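Local atomic coordinates of putative MAR1 (Leishmania donovani, PDB entry 1X9G), a protein that is of unknown function but belongs to the isochorismatase superfamily and is a putative ribonuclease. Residues M13-K18 with A180-F185; T21-V26 with N109-G114; R51-V56 with P82-L87; V135-D140 with P162-T167. All coordinates share one frame; numbering follows the deposited sequence.

Contact 1 (M13-K18 with A180-F185); sequences MPHYSK and AMDPNF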
loop_
_atom_site.group_PDB
_atom_site.type_symbol
_atom_site.label_atom_id
_atom_site.label_comp_id
_atom_site.label_asym_id
_atom_site.label_seq_id
_atom_site.Cartn_x
_atom_site.Cartn_y
_atom_site.Cartn_z
ATOM N N MET A 13 -5.570 -13.722 13.922
ATOM C CA MET A 13 -5.940 -14.082 15.313
ATOM C C MET A 13 -6.032 -15.623 15.482
ATOM O O MET A 13 -6.570 -16.323 14.609
ATOM C CB MET A 13 -7.262 -13.437 15.742
ATOM C CG MET A 13 -7.164 -11.926 15.843
ATOM S SD MET A 13 -8.251 -11.164 17.005
ATOM C CE MET A 13 -7.325 -11.413 18.530
ATOM N N PRO A 14 -5.449 -16.161 16.566
ATOM C CA PRO A 14 -5.595 -17.596 16.823
ATOM C C PRO A 14 -6.967 -17.830 17.443
ATOM O O PRO A 14 -7.589 -16.842 17.882
ATOM C CB PRO A 14 -4.473 -17.894 17.832
ATOM C CG PRO A 14 -4.188 -16.604 18.508
ATOM C CD PRO A 14 -4.639 -15.477 17.596
ATOM N N HIS A 15 -7.431 -19.095 17.461
ATOM C CA HIS A 15 -8.654 -19.498 18.177
ATOM C C HIS A 15 -8.696 -18.856 19.570
ATOM O O HIS A 15 -7.687 -18.813 20.258
ATOM C CB HIS A 15 -8.839 -21.042 18.260
ATOM C CG HIS A 15 -10.153 -21.424 18.872
ATOM N ND1 HIS A 15 -10.279 -21.786 20.202
ATOM C CD2 HIS A 15 -11.419 -21.367 18.380
ATOM C CE1 HIS A 15 -11.558 -21.962 20.494
ATOM N NE2 HIS A 15 -12.272 -21.707 19.410
ATOM N N TYR A 16 -9.861 -18.356 19.974
ATOM C CA TYR A 16 -9.996 -17.630 21.263
ATOM C C TYR A 16 -9.412 -18.305 22.517
ATOM O O TYR A 16 -9.070 -17.607 23.487
ATOM C CB TYR A 16 -11.446 -17.191 21.556
ATOM C CG TYR A 16 -12.501 -18.293 21.640
ATOM C CD1 TYR A 16 -13.523 -18.360 20.685
ATOM C CD2 TYR A 16 -12.522 -19.229 22.691
ATOM C CE1 TYR A 16 -14.514 -19.339 20.742
ATOM C CE2 TYR A 16 -13.529 -20.240 22.763
ATOM C CZ TYR A 16 -14.526 -20.280 21.774
ATOM O OH TYR A 16 -15.544 -21.235 21.763
ATOM N N SER A 17 -9.290 -19.632 22.478
ATOM C CA SER A 17 -8.850 -20.418 23.624
ATOM C C SER A 17 -7.342 -20.620 23.690
ATOM O O SER A 17 -6.841 -21.196 24.657
ATOM C CB SER A 17 -9.560 -21.788 23.634
ATOM O OG SER A 17 -9.152 -22.566 22.513
ATOM N N LYS A 18 -6.623 -20.176 22.661
ATOM C CA LYS A 18 -5.155 -20.191 22.654
ATOM C C LYS A 18 -4.638 -18.839 23.213
ATOM O O LYS A 18 -4.672 -17.810 22.524
ATOM C CB LYS A 18 -4.651 -20.474 21.229
ATOM C CG LYS A 18 -3.115 -20.667 21.076
ATOM C CD LYS A 18 -2.661 -20.873 19.592
ATOM C CE LYS A 18 -1.196 -20.373 19.322
ATOM N NZ LYS A 18 -0.984 -18.846 19.202
ATOM N N ALA A 180 -17.867 -22.812 12.226
ATOM C CA ALA A 180 -19.292 -22.517 12.468
ATOM C C ALA A 180 -19.988 -23.556 13.386
ATOM O O ALA A 180 -21.157 -23.387 13.744
ATOM C CB ALA A 180 -20.066 -22.348 11.144
ATOM N N MET A 181 -19.265 -24.621 13.750
ATOM C CA MET A 181 -19.751 -25.628 14.721
ATOM C C MET A 181 -19.067 -25.476 16.078
ATOM O O MET A 181 -18.983 -26.415 16.863
ATOM C CB MET A 181 -19.584 -27.049 14.167
ATOM C CG MET A 181 -20.558 -27.382 13.025
ATOM S SD MET A 181 -22.318 -27.561 13.510
ATOM C CE MET A 181 -23.016 -25.922 13.199
ATOM N N ASP A 182 -18.583 -24.269 16.334
ATOM C CA ASP A 182 -17.870 -23.946 17.563
ATOM C C ASP A 182 -18.897 -23.775 18.672
ATOM O O ASP A 182 -19.956 -23.205 18.416
ATOM C CB ASP A 182 -17.089 -22.634 17.378
ATOM C CG ASP A 182 -16.134 -22.374 18.509
ATOM O OD1 ASP A 182 -14.999 -22.895 18.452
ATOM O OD2 ASP A 182 -16.517 -21.675 19.466
ATOM N N PRO A 183 -18.580 -24.239 19.907
ATOM C CA PRO A 183 -19.584 -24.198 20.990
ATOM C C PRO A 183 -20.067 -22.774 21.200
ATOM O O PRO A 183 -21.212 -22.542 21.643
ATOM C CB PRO A 183 -18.808 -24.690 22.217
ATOM C CG PRO A 183 -17.725 -25.522 21.677
ATOM C CD PRO A 183 -17.317 -24.837 20.380
ATOM N N ASN A 184 -19.212 -21.815 20.853
ATOM C CA ASN A 184 -19.594 -20.426 21.064
ATOM C C ASN A 184 -20.171 -19.676 19.858
ATOM O O ASN A 184 -20.593 -18.527 19.989
ATOM C CB ASN A 184 -18.514 -19.659 21.822
ATOM C CG ASN A 184 -18.565 -19.950 23.291
ATOM O OD1 ASN A 184 -19.601 -19.751 23.939
ATOM N ND2 ASN A 184 -17.466 -20.444 23.831
ATOM N N PHE A 185 -20.274 -20.379 18.734
ATOM C CA PHE A 185 -20.684 -19.761 17.504
ATOM C C PHE A 185 -22.065 -19.090 17.468
ATOM O O PHE A 185 -22.146 -17.946 17.048
ATOM C CB PHE A 185 -20.470 -20.662 16.276
ATOM C CG PHE A 185 -20.806 -19.967 15.002
ATOM C CD1 PHE A 185 -21.889 -20.370 14.237
ATOM C CD2 PHE A 185 -20.095 -18.810 14.622
ATOM C CE1 PHE A 185 -22.224 -19.666 13.053
ATOM C CE2 PHE A 185 -20.424 -18.099 13.477
ATOM C CZ PHE A 185 -21.486 -18.524 12.682
#
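Tyr-16 and Asp-182 meet tip to tip: the phenol OH donates to Asp-182 OD2 at 2.5 Å and lies on the syn lone pair of that oxygen, with ring and carboxylate planes 87° apart. The same hydroxyl accepts from Asn-184, whose ND2 sits 2.9 Å from Tyr-16 OH, the two side chains crossing at about a right angle. The other carboxylate oxygen belongs to His-15: NE2 donates to Asp-182 OD1 over 3.1 Å in a bent bond, the ring approaching on the syn side but well out of the carboxylate plane. A carboxylate held this way would tend to favour a protonated imidazole.

Asp-182 is part of a capping Asx turn. Its OD2 accepts from Asn-184 N at 3.0 Å, on the anti side, and a type I turn from Asp-182 to Phe-185 leads into helix 185-191. One oxygen takes both the cap and the phenol.

Behind them, Tyr-16 CG, between its backbone N and carbonyl carbon (chi1 59°), sits over one face of the His-15 ring, 3.9 Å above its plane toward the rim, and His-15 CE1 lies 3.4 Å above the centre of the tyrosine ring. Ser-17 OG, bonded to His-15 ND1 at 2.7 Å, meets the imidazole edge in plane. Farther out, Val-56 and Thr-177 touch Tyr-16, while Ala-180 and Met-181 pack on Phe-93 and Thr-91 of the second subunit.

Contact 2 (T21-V26 with N109-G114); sequences TAFLCV and NAVVFG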
loop_
_atom_site.group_PDB
_atom_site.type_symbol
_atom_site.label_atom_id
_atom_site.label_comp_id
_atom_site.label_asym_id
_atom_site.label_seq_id
_atom_site.Cartn_x
_atom_site.Cartn_y
_atom_site.Cartn_z
ATOM N N THR A 21 -6.321 -12.437 25.152
ATOM C CA THR A 21 -6.510 -11.267 24.319
ATOM C C THR A 21 -7.093 -10.138 25.150
ATOM O O THR A 21 -8.117 -10.324 25.802
ATOM C CB THR A 21 -7.553 -11.554 23.221
ATOM O OG1 THR A 21 -7.032 -12.519 22.301
ATOM C CG2 THR A 21 -7.936 -10.244 22.476
ATOM N N ALA A 22 -6.463 -8.967 25.120
ATOM C CA ALA A 22 -7.095 -7.757 25.672
ATOM C C ALA A 22 -7.824 -6.985 24.575
ATOM O O ALA A 22 -7.255 -6.704 23.495
ATOM C CB ALA A 22 -6.075 -6.839 26.417
ATOM N N PHE A 23 -9.098 -6.704 24.843
ATOM C CA PHE A 23 -9.835 -5.667 24.164
ATOM C C PHE A 23 -9.525 -4.325 24.825
ATOM O O PHE A 23 -9.663 -4.151 26.033
ATOM C CB PHE A 23 -11.332 -5.977 24.152
ATOM C CG PHE A 23 -11.668 -7.334 23.546
ATOM C CD1 PHE A 23 -12.456 -8.239 24.234
ATOM C CD2 PHE A 23 -11.190 -7.697 22.281
ATOM C CE1 PHE A 23 -12.774 -9.507 23.676
ATOM C CE2 PHE A 23 -11.500 -8.952 21.719
ATOM C CZ PHE A 23 -12.301 -9.865 22.430
ATOM N N LEU A 24 -9.056 -3.384 24.016
ATOM C CA LEU A 24 -8.598 -2.104 24.518
ATOM C C LEU A 24 -9.427 -1.015 23.896
ATOM O O LEU A 24 -9.324 -0.772 22.692
ATOM C CB LEU A 24 -7.132 -1.932 24.180
ATOM C CG LEU A 24 -6.402 -0.755 24.764
ATOM C CD1 LEU A 24 -6.921 -0.470 26.188
ATOM C CD2 LEU A 24 -4.856 -0.998 24.706
ATOM N N CYS A 25 -10.251 -0.366 24.721
ATOM C CA CYS A 25 -11.230 0.583 24.238
ATOM C C CYS A 25 -10.712 1.995 24.482
ATOM O O CYS A 25 -10.715 2.490 25.626
ATOM C CB CYS A 25 -12.571 0.356 24.923
ATOM S SG CYS A 25 -13.779 1.630 24.498
ATOM N N VAL A 26 -10.240 2.644 23.415
ATOM C CA VAL A 26 -9.395 3.817 23.640
ATOM C C VAL A 26 -10.046 5.189 23.443
ATOM O O VAL A 26 -10.478 5.499 22.361
ATOM C CB VAL A 26 -7.898 3.668 23.121
ATOM C CG1 VAL A 26 -7.719 2.537 22.196
ATOM C CG2 VAL A 26 -7.302 4.979 22.602
ATOM N N ASN A 109 -2.290 -11.049 22.765
ATOM C CA ASN A 109 -2.906 -10.304 21.677
ATOM C C ASN A 109 -3.687 -9.104 22.172
ATOM O O ASN A 109 -4.394 -9.204 23.157
ATOM C CB ASN A 109 -3.881 -11.188 20.914
ATOM C CG ASN A 109 -3.351 -12.566 20.691
ATOM O OD1 ASN A 109 -3.638 -13.462 21.460
ATOM N ND2 ASN A 109 -2.556 -12.745 19.653
ATOM N N ALA A 110 -3.590 -7.987 21.477
ATOM C CA ALA A 110 -4.380 -6.830 21.789
ATOM C C ALA A 110 -5.177 -6.451 20.568
ATOM O O ALA A 110 -4.626 -6.333 19.481
ATOM C CB ALA A 110 -3.497 -5.692 22.218
ATOM N N VAL A 111 -6.474 -6.286 20.761
ATOM C CA VAL A 111 -7.413 -5.791 19.789
ATOM C C VAL A 111 -7.695 -4.350 20.212
ATOM O O VAL A 111 -8.300 -4.091 21.278
ATOM C CB VAL A 111 -8.712 -6.618 19.843
ATOM C CG1 VAL A 111 -9.810 -6.035 18.943
ATOM C CG2 VAL A 111 -8.458 -8.099 19.565
ATOM N N VAL A 112 -7.259 -3.399 19.384
ATOM C CA VAL A 112 -7.214 -1.990 19.758
ATOM C C VAL A 112 -8.213 -1.218 18.934
ATOM O O VAL A 112 -8.260 -1.369 17.734
ATOM C CB VAL A 112 -5.807 -1.429 19.594
ATOM C CG1 VAL A 112 -5.755 0.023 20.011
ATOM C CG2 VAL A 112 -4.855 -2.183 20.451
ATOM N N PHE A 113 -9.067 -0.434 19.576
ATOM C CA PHE A 113 -10.102 0.250 18.832
ATOM C C PHE A 113 -10.395 1.564 19.522
ATOM O O PHE A 113 -10.053 1.691 20.655
ATOM C CB PHE A 113 -11.340 -0.642 18.697
ATOM C CG PHE A 113 -11.807 -1.222 19.974
ATOM C CD1 PHE A 113 -12.879 -0.636 20.673
ATOM C CD2 PHE A 113 -11.222 -2.373 20.490
ATOM C CE1 PHE A 113 -13.320 -1.166 21.904
ATOM C CE2 PHE A 113 -11.668 -2.919 21.706
ATOM C CZ PHE A 113 -12.718 -2.298 22.413
ATOM N N GLY A 114 -10.994 2.524 18.823
ATOM C CA GLY A 114 -11.226 3.872 19.328
ATOM C C GLY A 114 -10.642 5.042 18.523
ATOM O O GLY A 114 -10.446 4.948 17.324
#
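Phe-113 turns its ring across to strand 21-26, so that one face lies over the backbone there and its edge meets Phe-23 CB. Leu-24 O sits 3.2 Å above the plane of the Phe-113 ring, offset toward the rim, and Cys-25 CA makes a CH-pi contact over the same face, 4.0 Å from the centroid. Cys-25 CB closes on CE1 of that ring at 3.5 Å, while the sulfur is oblique to it. Phe-23 and Val-111 lie side by side and point the same way, Phe-23 CD2 reaching Val-111 CB at 3.6 Å in the plane of the phenyl ring. Thr-21 CG2 continues this row, 3.7 Å from Val-111 CG2.

Between the strands runs a parallel ladder of five backbone bonds, from Ala-22 N to Asn-109 O (2.9 Å) through to Val-26 N with Phe-113 O. Its last pair is Val-26 with Gly-114, whose positive phi (123°) suits a residue without a side chain.

These are the central strands of the parallel sheet, with helices on both faces. Strand 60-67 bonds to the other edge of 21-26; helix 39-55 packs on Phe-23 and Phe-113, and helix 117-130 on Leu-24, Val-26 and Val-112.

Contact 3 (R51-V56 with P82-L87); sequences RLHEVV and PKTAHL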
loop_
_atom_site.group_PDB
_atom_site.type_symbol
_atom_site.label_atom_id
_atom_site.label_comp_id
_atom_site.label_asym_id
_atom_site.label_seq_id
_atom_site.Cartn_x
_atom_site.Cartn_y
_atom_site.Cartn_z
ATOM N N ARG A 51 -19.690 -7.360 24.186
ATOM C CA ARG A 51 -20.554 -8.541 24.238
ATOM C C ARG A 51 -19.784 -9.816 23.923
ATOM O O ARG A 51 -20.032 -10.873 24.536
ATOM C CB ARG A 51 -21.749 -8.394 23.291
ATOM C CG ARG A 51 -22.572 -7.078 23.461
ATOM C CD ARG A 51 -23.319 -6.993 24.771
ATOM N NE ARG A 51 -22.480 -6.694 25.930
ATOM C CZ ARG A 51 -22.002 -5.477 26.219
ATOM N NH1 ARG A 51 -22.217 -4.455 25.373
ATOM N NH2 ARG A 51 -21.262 -5.283 27.330
ATOM N N LEU A 52 -18.856 -9.722 22.975
ATOM C CA LEU A 52 -17.967 -10.829 22.646
ATOM C C LEU A 52 -17.139 -11.318 23.851
ATOM O O LEU A 52 -16.976 -12.526 24.045
ATOM C CB LEU A 52 -17.029 -10.459 21.470
ATOM C CG LEU A 52 -16.036 -11.572 21.104
ATOM C CD1 LEU A 52 -16.878 -12.754 20.707
ATOM C CD2 LEU A 52 -14.998 -11.229 20.020
ATOM N N HIS A 53 -16.574 -10.379 24.602
ATOM C CA HIS A 53 -15.725 -10.718 25.732
ATOM C C HIS A 53 -16.535 -11.422 26.838
ATOM O O HIS A 53 -16.031 -12.364 27.456
ATOM C CB HIS A 53 -15.005 -9.468 26.256
ATOM C CG HIS A 53 -14.770 -9.458 27.738
ATOM N ND1 HIS A 53 -13.816 -10.243 28.350
ATOM C CD2 HIS A 53 -15.355 -8.734 28.726
ATOM C CE1 HIS A 53 -13.826 -10.007 29.650
ATOM N NE2 HIS A 53 -14.757 -9.101 29.905
ATOM N N GLU A 54 -17.777 -10.976 27.063
ATOM C CA GLU A 54 -18.725 -11.680 27.942
ATOM C C GLU A 54 -19.001 -13.118 27.498
ATOM O O GLU A 54 -19.131 -13.986 28.329
ATOM C CB GLU A 54 -20.019 -10.891 28.079
ATOM C CG GLU A 54 -19.753 -9.615 28.823
ATOM C CD GLU A 54 -20.819 -8.577 28.651
ATOM O OE1 GLU A 54 -21.567 -8.630 27.655
ATOM O OE2 GLU A 54 -20.893 -7.684 29.525
ATOM N N VAL A 55 -19.039 -13.366 26.184
ATOM C CA VAL A 55 -19.084 -14.738 25.656
ATOM C C VAL A 55 -17.857 -15.537 26.123
ATOM O O VAL A 55 -17.980 -16.686 26.518
ATOM C CB VAL A 55 -19.196 -14.783 24.102
ATOM C CG1 VAL A 55 -19.143 -16.194 23.618
ATOM C CG2 VAL A 55 -20.470 -14.154 23.605
ATOM N N VAL A 56 -16.674 -14.924 26.105
ATOM C CA VAL A 56 -15.434 -15.691 26.332
ATOM C C VAL A 56 -14.468 -15.076 27.371
ATOM O O VAL A 56 -13.338 -14.779 27.056
ATOM C CB VAL A 56 -14.711 -16.055 24.973
ATOM C CG1 VAL A 56 -13.620 -17.118 25.204
ATOM C CG2 VAL A 56 -15.722 -16.608 23.944
ATOM N N PRO A 82 -18.610 -4.069 30.139
ATOM C CA PRO A 82 -18.768 -5.308 30.899
ATOM C C PRO A 82 -18.457 -5.052 32.381
ATOM O O PRO A 82 -17.692 -4.133 32.690
ATOM C CB PRO A 82 -17.712 -6.240 30.285
ATOM C CG PRO A 82 -17.165 -5.547 29.098
ATOM C CD PRO A 82 -17.413 -4.096 29.286
ATOM N N LYS A 83 -19.033 -5.844 33.292
ATOM C CA LYS A 83 -18.752 -5.654 34.725
ATOM C C LYS A 83 -17.279 -5.900 35.027
ATOM O O LYS A 83 -16.715 -5.298 35.944
ATOM C CB LYS A 83 -19.629 -6.556 35.614
ATOM C CG LYS A 83 -21.100 -6.543 35.274
ATOM C CD LYS A 83 -21.671 -5.131 35.319
ATOM C CE LYS A 83 -23.144 -5.133 34.947
ATOM N NZ LYS A 83 -23.896 -4.187 35.825
ATOM N N THR A 84 -16.660 -6.779 34.242
ATOM C CA THR A 84 -15.253 -7.101 34.417
ATOM C C THR A 84 -14.262 -6.012 33.943
ATOM O O THR A 84 -13.058 -6.160 34.158
ATOM C CB THR A 84 -14.913 -8.455 33.750
ATOM O OG1 THR A 84 -15.618 -8.561 32.511
ATOM C CG2 THR A 84 -15.330 -9.626 34.657
ATOM N N ALA A 85 -14.755 -4.930 33.331
ATOM C CA ALA A 85 -13.887 -3.903 32.685
ATOM C C ALA A 85 -12.804 -3.242 33.570
ATOM O O ALA A 85 -13.077 -2.877 34.711
ATOM C CB ALA A 85 -14.748 -2.810 32.010
ATOM N N HIS A 86 -11.584 -3.071 33.051
ATOM C CA HIS A 86 -10.552 -2.370 33.819
ATOM C C HIS A 86 -10.437 -0.967 33.326
ATOM O O HIS A 86 -9.685 -0.655 32.387
ATOM C CB HIS A 86 -9.214 -3.062 33.771
ATOM C CG HIS A 86 -9.294 -4.507 34.118
ATOM N ND1 HIS A 86 -8.940 -4.992 35.355
ATOM C CD2 HIS A 86 -9.721 -5.573 33.397
ATOM C CE1 HIS A 86 -9.146 -6.299 35.383
ATOM N NE2 HIS A 86 -9.614 -6.678 34.206
ATOM N N LEU A 87 -11.202 -0.108 33.965
ATOM C CA LEU A 87 -11.304 1.251 33.539
ATOM C C LEU A 87 -10.181 2.095 34.149
ATOM O O LEU A 87 -9.960 2.048 35.337
ATOM C CB LEU A 87 -12.717 1.720 33.827
ATOM C CG LEU A 87 -13.175 3.134 34.052
ATOM C CD1 LEU A 87 -12.374 4.170 33.278
ATOM C CD2 LEU A 87 -14.586 3.030 33.528
#
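His-53 and Thr-84 meet through side chains set by their first torsions: chi1 of 147° holds His-53 CG well short of anti to its backbone N, and chi1 of 39° places Thr-84 OG1 between its own N and carbonyl carbon. His-53 NE2 and Thr-84 OG1 then share a hydrogen bond of 2.8 Å, nearly straight at 164°, with the hydroxyl at the edge of the imidazole and near its plane. On its other side His-53 ND1 bonds to Thr-60 OG1, which also bonds to Val-56 O. Both ring nitrogens are thus engaged, and that fixes the rotation of the ring.

Pro-82 packs beside this bond. Its CG lies 3.7 Å from His-53 CD2, at the edge of the imidazole, and the Glu-54 and Pro-82 side chains cross at about a right angle, with OE2 3.5 Å from Pro-82 CA. The glutamate is steered by Arg-51, whose NE forms a salt bridge of 2.7 Å with Glu-54 OE1; OE1 is near the guanidinium plane, though NE lies well out of the carboxylate plane. Arg-51 NH2 in turn bonds to Thr-80 O, two residues before the proline.

The contact ties the C-terminal end of helix 39-55 to the type I turn 82-85 preceding strand 86-90, outermost within this chain. Tyr-62 of strand 60-67 packs on His-53 and Pro-82, and helix 185-191 on Leu-52 and Val-55.

Contact 4 (V135-D140 with P162-T167); sequences VFLPKD and PNCEIT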
loop_
_atom_site.group_PDB
_atom_site.type_symbol
_atom_site.label_atom_id
_atom_site.label_comp_id
_atom_site.label_asym_id
_atom_site.label_seq_id
_atom_site.Cartn_x
_atom_site.Cartn_y
_atom_site.Cartn_z
ATOM N N VAL A 135 -0.771 -7.102 17.616
ATOM C CA VAL A 135 -1.884 -6.186 17.599
ATOM C C VAL A 135 -2.830 -6.289 16.389
ATOM O O VAL A 135 -2.393 -6.489 15.254
ATOM C CB VAL A 135 -1.530 -4.735 18.151
ATOM C CG1 VAL A 135 -0.091 -4.566 18.502
ATOM C CG2 VAL A 135 -2.101 -3.633 17.309
ATOM N N PHE A 136 -4.132 -6.231 16.680
ATOM C CA PHE A 136 -5.206 -6.407 15.707
ATOM C C PHE A 136 -6.174 -5.289 15.845
ATOM O O PHE A 136 -6.578 -4.953 16.961
ATOM C CB PHE A 136 -5.943 -7.728 15.928
ATOM C CG PHE A 136 -5.040 -8.910 15.937
ATOM C CD1 PHE A 136 -4.386 -9.284 17.113
ATOM C CD2 PHE A 136 -4.815 -9.642 14.760
ATOM C CE1 PHE A 136 -3.524 -10.398 17.111
ATOM C CE2 PHE A 136 -3.955 -10.724 14.732
ATOM C CZ PHE A 136 -3.320 -11.118 15.918
ATOM N N LEU A 137 -6.547 -4.689 14.718
ATOM C CA LEU A 137 -7.241 -3.420 14.763
ATOM C C LEU A 137 -8.441 -3.492 13.848
ATOM O O LEU A 137 -8.294 -3.738 12.688
ATOM C CB LEU A 137 -6.271 -2.277 14.330
ATOM C CG LEU A 137 -5.042 -2.036 15.226
ATOM C CD1 LEU A 137 -3.811 -1.982 14.442
ATOM C CD2 LEU A 137 -5.219 -0.745 16.043
ATOM N N PRO A 138 -9.655 -3.309 14.387
ATOM C CA PRO A 138 -10.778 -3.228 13.463
ATOM C C PRO A 138 -10.897 -1.811 12.944
ATOM O O PRO A 138 -11.268 -0.925 13.734
ATOM C CB PRO A 138 -11.973 -3.544 14.359
ATOM C CG PRO A 138 -11.564 -2.957 15.715
ATOM C CD PRO A 138 -10.079 -3.204 15.805
ATOM N N LYS A 139 -10.597 -1.598 11.659
ATOM C CA LYS A 139 -10.668 -0.267 11.025
ATOM C C LYS A 139 -12.038 0.368 11.149
ATOM O O LYS A 139 -12.204 1.593 11.142
ATOM C CB LYS A 139 -10.315 -0.356 9.545
ATOM C CG LYS A 139 -10.132 1.021 8.914
ATOM C CD LYS A 139 -9.640 0.885 7.475
ATOM C CE LYS A 139 -10.204 1.957 6.602
ATOM N NZ LYS A 139 -9.142 2.283 5.593
ATOM N N ASP A 140 -12.997 -0.526 11.109
ATOM C CA ASP A 140 -14.308 -0.456 11.651
ATOM C C ASP A 140 -14.582 0.480 12.839
ATOM O O ASP A 140 -15.560 1.242 12.851
ATOM C CB ASP A 140 -14.561 -1.906 12.120
ATOM C CG ASP A 140 -15.794 -2.382 11.613
ATOM O OD1 ASP A 140 -16.262 -1.633 10.748
ATOM O OD2 ASP A 140 -16.333 -3.411 12.020
ATOM N N PRO A 162 4.823 -8.336 10.685
ATOM C CA PRO A 162 3.722 -9.322 10.853
ATOM C C PRO A 162 2.955 -9.235 12.157
ATOM O O PRO A 162 1.920 -9.874 12.302
ATOM C CB PRO A 162 4.439 -10.666 10.805
ATOM C CG PRO A 162 5.861 -10.384 11.199
ATOM C CD PRO A 162 6.152 -8.932 10.966
ATOM N N ASN A 163 3.409 -8.430 13.099
ATOM C CA ASN A 163 2.731 -8.405 14.358
ATOM C C ASN A 163 1.646 -7.328 14.498
ATOM O O ASN A 163 1.033 -7.239 15.555
ATOM C CB ASN A 163 3.748 -8.407 15.487
ATOM C CG ASN A 163 4.553 -9.688 15.506
ATOM O OD1 ASN A 163 5.775 -9.661 15.456
ATOM N ND2 ASN A 163 3.855 -10.838 15.504
ATOM N N CYS A 164 1.348 -6.593 13.420
ATOM C CA CYS A 164 0.222 -5.668 13.421
ATOM C C CYS A 164 -0.712 -5.971 12.248
ATOM O O CYS A 164 -0.262 -6.169 11.152
ATOM C CB CYS A 164 0.738 -4.232 13.351
ATOM S SG CYS A 164 -0.515 -2.996 13.545
ATOM N N GLU A 165 -2.021 -6.047 12.483
ATOM C CA GLU A 165 -2.963 -6.353 11.391
ATOM C C GLU A 165 -4.227 -5.573 11.460
ATOM O O GLU A 165 -4.890 -5.578 12.497
ATOM C CB GLU A 165 -3.339 -7.828 11.345
ATOM C CG GLU A 165 -2.147 -8.792 11.349
ATOM C CD GLU A 165 -2.586 -10.267 11.207
ATOM O OE1 GLU A 165 -1.679 -11.106 11.049
ATOM O OE2 GLU A 165 -3.814 -10.573 11.279
ATOM N N ILE A 166 -4.569 -4.921 10.359
ATOM C CA ILE A 166 -5.765 -4.114 10.285
ATOM C C ILE A 166 -6.792 -4.869 9.480
ATOM O O ILE A 166 -6.564 -5.191 8.304
ATOM C CB ILE A 166 -5.476 -2.702 9.682
ATOM C CG1 ILE A 166 -4.436 -1.973 10.546
ATOM C CG2 ILE A 166 -6.756 -1.806 9.622
ATOM C CD1 ILE A 166 -3.960 -0.748 9.913
ATOM N N THR A 167 -7.911 -5.199 10.112
ATOM C CA THR A 167 -9.016 -5.826 9.367
ATOM C C THR A 167 -10.283 -5.082 9.783
ATOM O O THR A 167 -10.330 -3.864 9.701
ATOM C CB THR A 167 -9.117 -7.368 9.594
ATOM O OG1 THR A 167 -8.994 -7.649 11.006
ATOM C CG2 THR A 167 -8.015 -8.164 8.796
#
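A beta-alpha-beta unit, strand 134-143, helix 147-158 and strand 164-167, brings Val-135 to Pro-138 parallel to Cys-164 to Thr-167 in the sheet of this isochorismatase-type fold. Five backbone bonds join the pair, starting at Val-135 N to Asn-163 O (2.7 Å). The last, from Lys-139 N to Thr-167 O at 3.0 Å, comes from above the carbonyl plane.

On one face Leu-137 CD1 meets both Cys-164 SG, at 3.6 Å, and Ile-166 CG1, at 3.9 Å; the leucine and isoleucine cross obliquely. Ile-166 CG2 extends the apolar patch to Lys-139 CB, 3.8 Å away. On the other face Phe-136 and Glu-165 lie side by side, pointing the same way. Glu-165 CG is anti to its carbonyl carbon (chi1 -51°), and the extended chain beyond it sets OE2 3.5 Å from Phe-136 CE2, at the ring edge, with ring and carboxylate planes 77° apart.

Strand 164-167 is outermost within this chain, and Leu-156 of the second subunit packs on Glu-165 and Thr-167. The carboxylate of buried Glu-165 has a long, weak ion pair with Arg-134; the slightly positive rim of Phe-136 would probably ease its charge a little.

How the contacts relate
Three of the contacts reach one parallel sheet, ordered 86-90, 60-67, 21-26, 109-115, 134-143, 164-167. Contact 2 lies at its middle, about 3 Å from the centre of the chain, and contact 4 about 10 Å from it, centre to centre, their strands 109-115 and 134-143 being neighbours. Contact 3, its centre 12 Å from that of contact 2, pins a helix near the other edge; Phe-23 touches His-53 there. Contacts 3 and 4 sit on opposite sides of the chain's centre. Along the sequence contact 3 nests within contact 2, contact 4 follows, and contact 1 encloses them all, joining the loop before strand 21-26 to the loop between helices 169-176 and 185-191, at the surface. Contacts 1 and 4 also touch the second subunit.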